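Long-range contacts in E2A dna-binding protein (Human adenovirus 5, PDB 1ANV), which binds single-stranded DNA and, by assembling into multimers, unwinds the template without ATP during the elongation phase of viral strand-displacement replication: residues Leu272-Cys277 with Asp295-Ala300; Trp8-Glu13 with Phe82-Tyr87; Leu217-Arg222 with Arg237-Leu242. One frame throughout, in Å; residues are numbered along the deposited sequence.

Contact 1 (Leu272-Cys277 with Asp295-Ala300); sequences LIVFQC and DFKISA. With ZN (zinc ion), chain C; IUM (uranyl (VI) ion), chain D.
Phe275 and Ile298 form the hydrogen-bonded pair of an antiparallel ladder. Phe275 N donates to Ile298 O at 3.0 Å and Ile298 N returns to Phe275 O at 3.2 Å. One rung on, Ala300 N reaches Ile273 O at 2.9 Å; toward Cys277 the pairing carries on through CA-H...O contacts such as Gln276 CA to Phe296 O. Between the two bonded rungs sits the non-hydrogen-bonded pair Val274 and Ser299, on the sheet face that carries neither Phe275 nor Ile298. Phe275 has CG anti to its carbonyl carbon (chi1 -51°), which lays the ring along the partner strand: CD2 meets CG2 of Ile298 at 4.5 Å and CE2 lies 4.2 Å from CB of Ala300. Ser299 is the N-cap of helix 300-315; its side chain caps a backbone N of the first turn, and OG hydrogen-bonds to OD2 of Asp302. Beyond Gln276, Cys277 SG binds zinc at 2.1 Å; Cys223, Cys225 and Cys294 complete the site. Asp295, after that last cysteine, carries a uranyl ion on OD1. Strand 271-275 runs in the middle of its three-stranded sheet, with 242-246 on its other side; helix 189-206 packs on Ile273 and Ala300, and Leu217, Met219 and Pro220 pack against the Phe275 ring.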
loop_
_atom_site.group_PDB
_atom_site.type_symbol
_atom_site.label_atom_id
_atom_site.label_comp_id
_atom_site.label_asym_id
_atom_site.label_seq_id
_atom_site.Cartn_x
_atom_site.Cartn_y
_atom_site.Cartn_z
ATOM N N LEU A 272 2.407 -12.488 3.395
ATOM C CA LEU A 272 1.705 -11.246 3.544
ATOM C C LEU A 272 1.956 -10.330 2.379
ATOM O O LEU A 272 2.983 -10.389 1.718
ATOM C CB LEU A 272 2.237 -10.504 4.780
ATOM C CG LEU A 272 1.758 -11.014 6.138
ATOM C CD1 LEU A 272 2.402 -10.143 7.203
ATOM C CD2 LEU A 272 0.243 -10.915 6.286
ATOM N N ILE A 273 1.032 -9.431 2.158
ATOM C CA ILE A 273 1.235 -8.483 1.102
ATOM C C ILE A 273 1.928 -7.295 1.724
ATOM O O ILE A 273 1.445 -6.751 2.716
ATOM C CB ILE A 273 -0.084 -8.016 0.495
ATOM C CG1 ILE A 273 -0.614 -8.991 -0.571
ATOM C CG2 ILE A 273 0.129 -6.637 -0.103
ATOM C CD1 ILE A 273 -2.128 -8.896 -0.774
ATOM N N VAL A 274 3.055 -6.896 1.158
ATOM C CA VAL A 274 3.763 -5.750 1.699
ATOM C C VAL A 274 3.915 -4.633 0.688
ATOM O O VAL A 274 4.384 -4.852 -0.434
ATOM C CB VAL A 274 5.123 -6.114 2.290
ATOM C CG1 VAL A 274 5.798 -4.860 2.839
ATOM C CG2 VAL A 274 4.946 -7.143 3.398
ATOM N N PHE A 275 3.534 -3.428 1.104
ATOM C CA PHE A 275 3.671 -2.278 0.234
ATOM C C PHE A 275 4.883 -1.463 0.623
ATOM O O PHE A 275 5.010 -1.064 1.775
ATOM C CB PHE A 275 2.466 -1.329 0.319
ATOM C CG PHE A 275 1.164 -2.032 0.141
ATOM C CD1 PHE A 275 0.811 -2.567 -1.098
ATOM C CD2 PHE A 275 0.282 -2.160 1.210
ATOM C CE1 PHE A 275 -0.404 -3.228 -1.281
ATOM C CE2 PHE A 275 -0.940 -2.810 1.046
ATOM C CZ PHE A 275 -1.279 -3.344 -0.200
ATOM N N GLN A 276 5.750 -1.169 -0.338
ATOM C CA GLN A 276 6.912 -0.351 -0.071
ATOM C C GLN A 276 6.864 0.922 -0.884
ATOM O O GLN A 276 5.793 1.372 -1.246
ATOM C CB GLN A 276 8.209 -1.093 -0.379
ATOM C CG GLN A 276 8.378 -2.332 0.500
ATOM C CD GLN A 276 8.976 -3.478 -0.274
ATOM O OE1 GLN A 276 8.496 -3.815 -1.376
ATOM N NE2 GLN A 276 10.030 -4.060 0.290
ATOM N N CYS A 277 8.023 1.501 -1.172
ATOM C CA CYS A 277 8.073 2.721 -1.953
ATOM C C CYS A 277 7.593 2.438 -3.350
ATOM O O CYS A 277 7.426 1.285 -3.717
ATOM C CB CYS A 277 9.519 3.247 -2.044
ATOM S SG CYS A 277 9.652 4.894 -2.799
ATOM N N ASP A 295 11.563 5.189 2.538
ATOM C CA ASP A 295 11.585 4.002 3.371
ATOM C C ASP A 295 10.187 3.562 3.837
ATOM O O ASP A 295 10.000 3.000 4.927
ATOM C CB ASP A 295 12.655 4.088 4.491
ATOM C CG ASP A 295 13.822 3.167 4.279
ATOM O OD1 ASP A 295 14.832 3.474 3.656
ATOM O OD2 ASP A 295 13.648 1.993 4.823
ATOM N N PHE A 296 9.206 3.814 2.967
ATOM C CA PHE A 296 7.813 3.449 3.204
ATOM C C PHE A 296 7.627 1.939 3.211
ATOM O O PHE A 296 8.003 1.236 2.267
ATOM C CB PHE A 296 6.932 4.060 2.113
ATOM C CG PHE A 296 5.442 3.929 2.305
ATOM C CD1 PHE A 296 4.753 2.831 1.801
ATOM C CD2 PHE A 296 4.710 4.946 2.927
ATOM C CE1 PHE A 296 3.367 2.746 1.925
ATOM C CE2 PHE A 296 3.322 4.880 3.057
ATOM C CZ PHE A 296 2.653 3.765 2.558
ATOM N N LYS A 297 7.044 1.439 4.298
ATOM C CA LYS A 297 6.829 0.010 4.457
ATOM C C LYS A 297 5.696 -0.244 5.421
ATOM O O LYS A 297 5.720 0.247 6.543
ATOM C CB LYS A 297 8.087 -0.660 4.963
ATOM C CG LYS A 297 8.006 -2.166 5.012
ATOM C CD LYS A 297 9.375 -2.811 5.210
ATOM C CE LYS A 297 9.302 -4.264 5.662
ATOM N NZ LYS A 297 10.503 -4.719 6.383
ATOM N N ILE A 298 4.708 -0.995 4.949
ATOM C CA ILE A 298 3.519 -1.366 5.701
ATOM C C ILE A 298 2.833 -2.562 5.045
ATOM O O ILE A 298 2.668 -2.628 3.828
ATOM C CB ILE A 298 2.518 -0.217 5.900
ATOM C CG1 ILE A 298 1.322 -0.727 6.683
ATOM C CG2 ILE A 298 1.997 0.280 4.556
ATOM C CD1 ILE A 298 0.702 0.307 7.616
ATOM N N SER A 299 2.453 -3.534 5.858
ATOM C CA SER A 299 1.796 -4.722 5.345
ATOM C C SER A 299 0.313 -4.466 5.193
ATOM O O SER A 299 -0.230 -3.545 5.794
ATOM C CB SER A 299 2.033 -5.908 6.254
ATOM O OG SER A 299 1.295 -5.701 7.435
ATOM N N ALA A 300 -0.339 -5.284 4.389
ATOM C CA ALA A 300 -1.750 -5.092 4.183
ATOM C C ALA A 300 -2.518 -5.056 5.499
ATOM O O ALA A 300 -3.290 -4.132 5.760
ATOM C CB ALA A 300 -2.303 -6.099 3.189
HETATM ZN ZN ZN C . 8.595 6.596 -2.031
HETATM U U IUM D . 15.895 4.547 2.436
#

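Contact 2 (Trp8-Glu13 with Phe82-Tyr87); sequences WEKGME and FAEVTY
Lys10 sets CG anti to its backbone N (chi1 -166°) and stays extended through chi3, which carries its methylenes out to Phe82, whose own CG is also anti to N (chi1 161°). The two side chains cross at about a right angle just where helix 64-83 finishes in a Schellman motif, Glu84 being the C-prime residue with positive phi (74°). Within the all-alpha domain, the contact sets helix 7-21 against the C-terminal end of helix 64-83. Lys10 CE lies over one face of the Phe82 ring, offset toward its rim, as a CH-pi contact 4.3 Å from the centroid. The ammonium goes further: NZ is 5.3 Å from that centroid, so any cation-pi attraction is weak, and it stands 4.5 Å from Glu84 OE1, too far for a salt bridge though near enough perhaps to feel the charge. Lower on the chain, Lys10 CD rests 3.8 Å from CA of Ala83. Phe82 also packs edge-to-face with Trp314 and Phe318. The nearest CA pair is Gly11 and Ala83, 4.8 Å apart; since Gly11 has no side chain, the methyl of Ala83 settles directly on its backbone, CB to CA at 3.6 Å. After the turn, Leu34 packs on both Val85 and Tyr87. Trp8, which has CG of its own helix neighbour Met12 over one ring face, meets Tyr87 at the ring edge: OH of Tyr87 lies near the indole plane, 4.2 Å from CD1 of Trp8.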
loop_
_atom_site.group_PDB
_atom_site.type_symbol
_atom_site.label_atom_id
_atom_site.label_comp_id
_atom_site.label_asym_id
_atom_site.label_seq_id
_atom_site.Cartn_x
_atom_site.Cartn_y
_atom_site.Cartn_z
ATOM N N TRP A 8 -14.728 24.664 8.317
ATOM C CA TRP A 8 -13.348 24.792 8.714
ATOM C C TRP A 8 -13.231 24.916 10.205
ATOM O O TRP A 8 -12.395 24.253 10.823
ATOM C CB TRP A 8 -12.682 26.006 8.087
ATOM C CG TRP A 8 -11.231 26.073 8.422
ATOM C CD1 TRP A 8 -10.239 25.381 7.800
ATOM C CD2 TRP A 8 -10.601 26.891 9.402
ATOM N NE1 TRP A 8 -9.025 25.721 8.329
ATOM C CE2 TRP A 8 -9.211 26.647 9.317
ATOM C CE3 TRP A 8 -11.067 27.809 10.320
ATOM C CZ2 TRP A 8 -8.287 27.294 10.143
ATOM C CZ3 TRP A 8 -10.158 28.456 11.129
ATOM C CH2 TRP A 8 -8.780 28.204 11.043
ATOM N N GLU A 9 -14.076 25.781 10.773
ATOM C CA GLU A 9 -14.054 25.956 12.214
ATOM C C GLU A 9 -14.436 24.659 12.910
ATOM O O GLU A 9 -13.830 24.259 13.893
ATOM C CB GLU A 9 -14.913 27.125 12.689
ATOM C CG GLU A 9 -14.362 28.468 12.196
ATOM C CD GLU A 9 -15.211 29.620 12.638
ATOM O OE1 GLU A 9 -14.930 30.003 13.859
ATOM O OE2 GLU A 9 -16.073 30.121 11.936
ATOM N N LYS A 10 -15.444 23.999 12.368
ATOM C CA LYS A 10 -15.891 22.746 12.912
ATOM C C LYS A 10 -14.736 21.743 12.907
ATOM O O LYS A 10 -14.516 20.994 13.859
ATOM C CB LYS A 10 -17.105 22.254 12.152
ATOM C CG LYS A 10 -17.870 21.129 12.830
ATOM C CD LYS A 10 -18.716 20.358 11.821
ATOM C CE LYS A 10 -19.728 19.414 12.448
ATOM N NZ LYS A 10 -20.987 19.356 11.690
ATOM N N GLY A 11 -13.960 21.747 11.834
ATOM C CA GLY A 11 -12.832 20.847 11.753
ATOM C C GLY A 11 -11.782 21.240 12.773
ATOM O O GLY A 11 -11.259 20.414 13.514
ATOM N N MET A 12 -11.487 22.529 12.807
ATOM C CA MET A 12 -10.511 23.059 13.721
ATOM C C MET A 12 -10.827 22.702 15.162
ATOM O O MET A 12 -9.932 22.450 15.971
ATOM C CB MET A 12 -10.426 24.575 13.549
ATOM C CG MET A 12 -9.593 24.931 12.336
ATOM S SD MET A 12 -7.965 24.163 12.401
ATOM C CE MET A 12 -7.143 25.451 13.340
ATOM N N GLU A 13 -12.115 22.699 15.482
ATOM C CA GLU A 13 -12.551 22.391 16.818
ATOM C C GLU A 13 -12.167 20.980 17.181
ATOM O O GLU A 13 -11.486 20.736 18.174
ATOM C CB GLU A 13 -14.054 22.614 17.002
ATOM C CG GLU A 13 -14.380 23.929 17.742
ATOM C CD GLU A 13 -13.435 25.066 17.450
ATOM O OE1 GLU A 13 -13.717 25.706 16.339
ATOM O OE2 GLU A 13 -12.520 25.377 18.195
ATOM N N PHE A 82 -16.204 14.563 8.846
ATOM C CA PHE A 82 -16.992 15.041 9.949
ATOM C C PHE A 82 -17.309 16.510 9.794
ATOM O O PHE A 82 -18.444 16.920 9.971
ATOM C CB PHE A 82 -16.226 14.761 11.252
ATOM C CG PHE A 82 -16.664 15.558 12.455
ATOM C CD1 PHE A 82 -17.736 15.136 13.240
ATOM C CD2 PHE A 82 -15.981 16.714 12.833
ATOM C CE1 PHE A 82 -18.133 15.863 14.365
ATOM C CE2 PHE A 82 -16.358 17.450 13.957
ATOM C CZ PHE A 82 -17.443 17.021 14.722
ATOM N N ALA A 83 -16.289 17.289 9.453
ATOM C CA ALA A 83 -16.389 18.725 9.283
ATOM C C ALA A 83 -17.023 19.071 7.977
ATOM O O ALA A 83 -17.543 20.166 7.809
ATOM C CB ALA A 83 -15.012 19.362 9.348
ATOM N N GLU A 84 -16.970 18.114 7.070
ATOM C CA GLU A 84 -17.551 18.297 5.755
ATOM C C GLU A 84 -16.722 19.206 4.882
ATOM O O GLU A 84 -17.243 19.831 3.973
ATOM C CB GLU A 84 -18.990 18.834 5.803
ATOM C CG GLU A 84 -20.036 17.711 5.736
ATOM C CD GLU A 84 -20.818 17.561 7.011
ATOM O OE1 GLU A 84 -21.642 18.382 7.380
ATOM O OE2 GLU A 84 -20.538 16.469 7.671
ATOM N N VAL A 85 -15.433 19.282 5.173
ATOM C CA VAL A 85 -14.543 20.097 4.381
ATOM C C VAL A 85 -13.831 19.159 3.456
ATOM O O VAL A 85 -13.724 17.976 3.765
ATOM C CB VAL A 85 -13.527 20.853 5.233
ATOM C CG1 VAL A 85 -13.690 20.456 6.696
ATOM C CG2 VAL A 85 -12.103 20.550 4.768
ATOM N N THR A 86 -13.365 19.683 2.333
ATOM C CA THR A 86 -12.648 18.886 1.351
ATOM C C THR A 86 -11.804 19.744 0.431
ATOM O O THR A 86 -12.109 20.906 0.176
ATOM C CB THR A 86 -13.580 18.013 0.506
ATOM O OG1 THR A 86 -12.869 17.588 -0.634
ATOM C CG2 THR A 86 -14.777 18.845 0.070
ATOM N N TYR A 87 -10.730 19.164 -0.067
ATOM C CA TYR A 87 -9.848 19.884 -0.961
ATOM C C TYR A 87 -9.680 19.106 -2.268
ATOM O O TYR A 87 -9.167 17.989 -2.278
ATOM C CB TYR A 87 -8.491 20.198 -0.294
ATOM C CG TYR A 87 -8.590 20.936 1.019
ATOM C CD1 TYR A 87 -8.942 20.267 2.190
ATOM C CD2 TYR A 87 -8.316 22.302 1.103
ATOM C CE1 TYR A 87 -9.040 20.932 3.413
ATOM C CE2 TYR A 87 -8.403 22.986 2.318
ATOM C CZ TYR A 87 -8.765 22.297 3.478
ATOM O OH TYR A 87 -8.855 22.948 4.680
#

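Contact 3 (Leu217-Arg222 with Arg237-Leu242); sequences LLMPLR and RQLPKL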
loop_
_atom_site.group_PDB
_atom_site.type_symbol
_atom_site.label_atom_id
_atom_site.label_comp_id
_atom_site.label_asym_id
_atom_site.label_seq_id
_atom_site.Cartn_x
_atom_site.Cartn_y
_atom_site.Cartn_z
ATOM N N LEU A 217 -8.973 -4.804 -1.518
ATOM C CA LEU A 217 -7.704 -4.735 -0.859
ATOM C C LEU A 217 -7.406 -3.268 -0.608
ATOM O O LEU A 217 -7.306 -2.474 -1.534
ATOM C CB LEU A 217 -6.562 -5.504 -1.545
ATOM C CG LEU A 217 -5.193 -4.986 -1.125
ATOM C CD1 LEU A 217 -4.645 -5.802 0.038
ATOM C CD2 LEU A 217 -4.242 -5.030 -2.307
ATOM N N LEU A 218 -7.325 -2.913 0.668
ATOM C CA LEU A 218 -7.029 -1.565 1.088
ATOM C C LEU A 218 -5.548 -1.320 0.849
ATOM O O LEU A 218 -4.709 -1.770 1.622
ATOM C CB LEU A 218 -7.314 -1.489 2.588
ATOM C CG LEU A 218 -7.554 -0.092 3.124
ATOM C CD1 LEU A 218 -6.855 0.020 4.460
ATOM C CD2 LEU A 218 -7.068 0.962 2.142
ATOM N N MET A 219 -5.237 -0.631 -0.239
ATOM C CA MET A 219 -3.864 -0.351 -0.607
ATOM C C MET A 219 -3.604 1.131 -0.793
ATOM O O MET A 219 -4.465 1.880 -1.245
ATOM C CB MET A 219 -3.587 -1.072 -1.928
ATOM C CG MET A 219 -4.694 -0.795 -2.927
ATOM S SD MET A 219 -4.182 -1.163 -4.629
ATOM C CE MET A 219 -4.155 0.503 -5.327
ATOM N N PRO A 220 -2.390 1.540 -0.468
ATOM C CA PRO A 220 -1.960 2.926 -0.583
ATOM C C PRO A 220 -1.606 3.292 -2.020
ATOM O O PRO A 220 -0.916 2.539 -2.710
ATOM C CB PRO A 220 -0.664 3.008 0.229
ATOM C CG PRO A 220 -0.170 1.580 0.404
ATOM C CD PRO A 220 -1.308 0.648 0.021
ATOM N N LEU A 221 -2.059 4.460 -2.462
ATOM C CA LEU A 221 -1.754 4.919 -3.801
ATOM C C LEU A 221 -0.522 5.810 -3.799
ATOM O O LEU A 221 -0.013 6.238 -4.837
ATOM C CB LEU A 221 -2.904 5.736 -4.414
ATOM C CG LEU A 221 -4.011 4.888 -5.002
ATOM C CD1 LEU A 221 -3.571 3.427 -5.002
ATOM C CD2 LEU A 221 -5.250 5.071 -4.130
ATOM N N ARG A 222 -0.052 6.143 -2.612
ATOM C CA ARG A 222 1.097 7.013 -2.552
ATOM C C ARG A 222 1.971 6.769 -1.358
ATOM O O ARG A 222 1.514 6.362 -0.298
ATOM C CB ARG A 222 0.754 8.499 -2.660
ATOM C CG ARG A 222 -0.353 8.940 -1.729
ATOM C CD ARG A 222 -0.879 10.328 -2.063
ATOM N NE ARG A 222 -1.455 10.985 -0.889
ATOM C CZ ARG A 222 -2.716 11.390 -0.787
ATOM N NH1 ARG A 222 -3.585 11.229 -1.780
ATOM N NH2 ARG A 222 -3.115 11.963 0.343
ATOM N N ARG A 237 7.742 3.184 -11.301
ATOM C CA ARG A 237 6.431 2.836 -10.790
ATOM C C ARG A 237 5.776 4.052 -10.131
ATOM O O ARG A 237 6.365 4.763 -9.324
ATOM C CB ARG A 237 6.476 1.607 -9.879
ATOM C CG ARG A 237 5.158 1.393 -9.147
ATOM C CD ARG A 237 5.110 0.105 -8.340
ATOM N NE ARG A 237 5.607 -1.044 -9.093
ATOM C CZ ARG A 237 6.875 -1.437 -9.082
ATOM N NH1 ARG A 237 7.796 -0.808 -8.369
ATOM N NH2 ARG A 237 7.230 -2.490 -9.801
ATOM N N GLN A 238 4.538 4.308 -10.484
ATOM C CA GLN A 238 3.837 5.455 -9.957
ATOM C C GLN A 238 2.979 5.158 -8.734
ATOM O O GLN A 238 2.221 6.003 -8.286
ATOM C CB GLN A 238 2.989 6.050 -11.087
ATOM C CG GLN A 238 3.852 6.447 -12.289
ATOM C CD GLN A 238 4.981 7.376 -11.881
ATOM O OE1 GLN A 238 4.773 8.555 -11.572
ATOM N NE2 GLN A 238 6.200 6.859 -11.920
ATOM N N LEU A 239 3.099 3.951 -8.196
ATOM C CA LEU A 239 2.335 3.501 -7.034
ATOM C C LEU A 239 3.248 2.704 -6.149
ATOM O O LEU A 239 4.283 2.195 -6.576
ATOM C CB LEU A 239 1.206 2.536 -7.433
ATOM C CG LEU A 239 -0.139 3.174 -7.764
ATOM C CD1 LEU A 239 -1.239 2.105 -7.754
ATOM C CD2 LEU A 239 -0.492 4.268 -6.757
ATOM N N PRO A 240 2.854 2.559 -4.912
ATOM C CA PRO A 240 3.696 1.796 -4.034
ATOM C C PRO A 240 3.738 0.358 -4.513
ATOM O O PRO A 240 2.746 -0.156 -5.020
ATOM C CB PRO A 240 3.113 1.947 -2.628
ATOM C CG PRO A 240 2.135 3.111 -2.694
ATOM C CD PRO A 240 1.831 3.340 -4.172
ATOM N N LYS A 241 4.904 -0.261 -4.379
ATOM C CA LYS A 241 5.131 -1.625 -4.791
ATOM C C LYS A 241 4.486 -2.611 -3.869
ATOM O O LYS A 241 4.646 -2.549 -2.653
ATOM C CB LYS A 241 6.616 -1.941 -4.869
ATOM C CG LYS A 241 6.946 -3.389 -5.216
ATOM C CD LYS A 241 8.443 -3.589 -5.452
ATOM C CE LYS A 241 8.804 -4.806 -6.305
ATOM N NZ LYS A 241 8.399 -6.098 -5.721
ATOM N N LEU A 242 3.775 -3.524 -4.502
ATOM C CA LEU A 242 3.095 -4.598 -3.827
ATOM C C LEU A 242 4.035 -5.762 -3.840
ATOM O O LEU A 242 4.342 -6.275 -4.914
ATOM C CB LEU A 242 1.815 -4.991 -4.585
ATOM C CG LEU A 242 0.752 -5.617 -3.699
ATOM C CD1 LEU A 242 -0.633 -5.275 -4.229
ATOM C CD2 LEU A 242 0.937 -7.120 -3.624
HETATM O O HOH W 1 0.339 0.280 -4.640
#
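The rings of Pro220 and Pro240 meet obliquely, CB of Pro220 lying 4.0 Å from CG of Pro240. The Pro240 ring also packs on the Leu221-Arg222 peptide group: its CD is 3.4 Å from C of Leu221 and its CG 3.7 Å from N of Arg222. Further back on the loop, the Arg237 guanidinium has CG of Lys241 over one face, offset toward the rim, while NH1 and NH2 bond to the carbonyls of Cys278 and Gly183. Leucines and a methionine flank the prolines. Leu239 has CG anti to its carbonyl carbon (chi1 -90°), and its branch reaches Leu221 to run beside it in the same direction. Met219 comes across Leu239 at about a right angle, though the exact placing of these branches is doubtful in the model. This is apolar packing between strand 217-220, which pairs with 95-98 in a two-stranded antiparallel sheet, and the loop leading into strand 242-246, within the part of the fold that holds the second zinc. Cys223, a ligand of that ion, follows Arg222 directly, and its side chain is about 5 Å from that of Pro240 at the nearest atoms. No direct hydrogen bond joins the two segments; a water lies between the carbonyls, donating to Pro220 O at 3.2 Å, but its bond to Pro240 O is modelled too short to be relied on. At the far end Leu217 and Leu242 meet tip to tip, CD2 of Leu217 4.1 Å from CD1 of Leu242, with Phe275 touching both and Ile273 touching Leu242.

In the fold
Along the chain contact 2 closes first, then contact 3, then contact 1. Contacts 1 and 3 are neighbours in the buried middle of the molecule, their centres 9 Å apart. Leu242 of contact 3 begins strand 242-246, which pairs with strand 271-275 of contact 1, and Lys241 just before it makes probable backbone bonds to Gln276 and Cys277. Contact 1 supplies the zinc ligand Cys277; contact 3 lies next to that site. Contact 2 belongs to the all-alpha domain, its centre 30 Å from that of contact 1 and 27 Å from that of contact 3. Helix 300-315, starting at contact 1, carries Trp314 near its end, with Phe318 just beyond; both pack on Phe82 of contact 2.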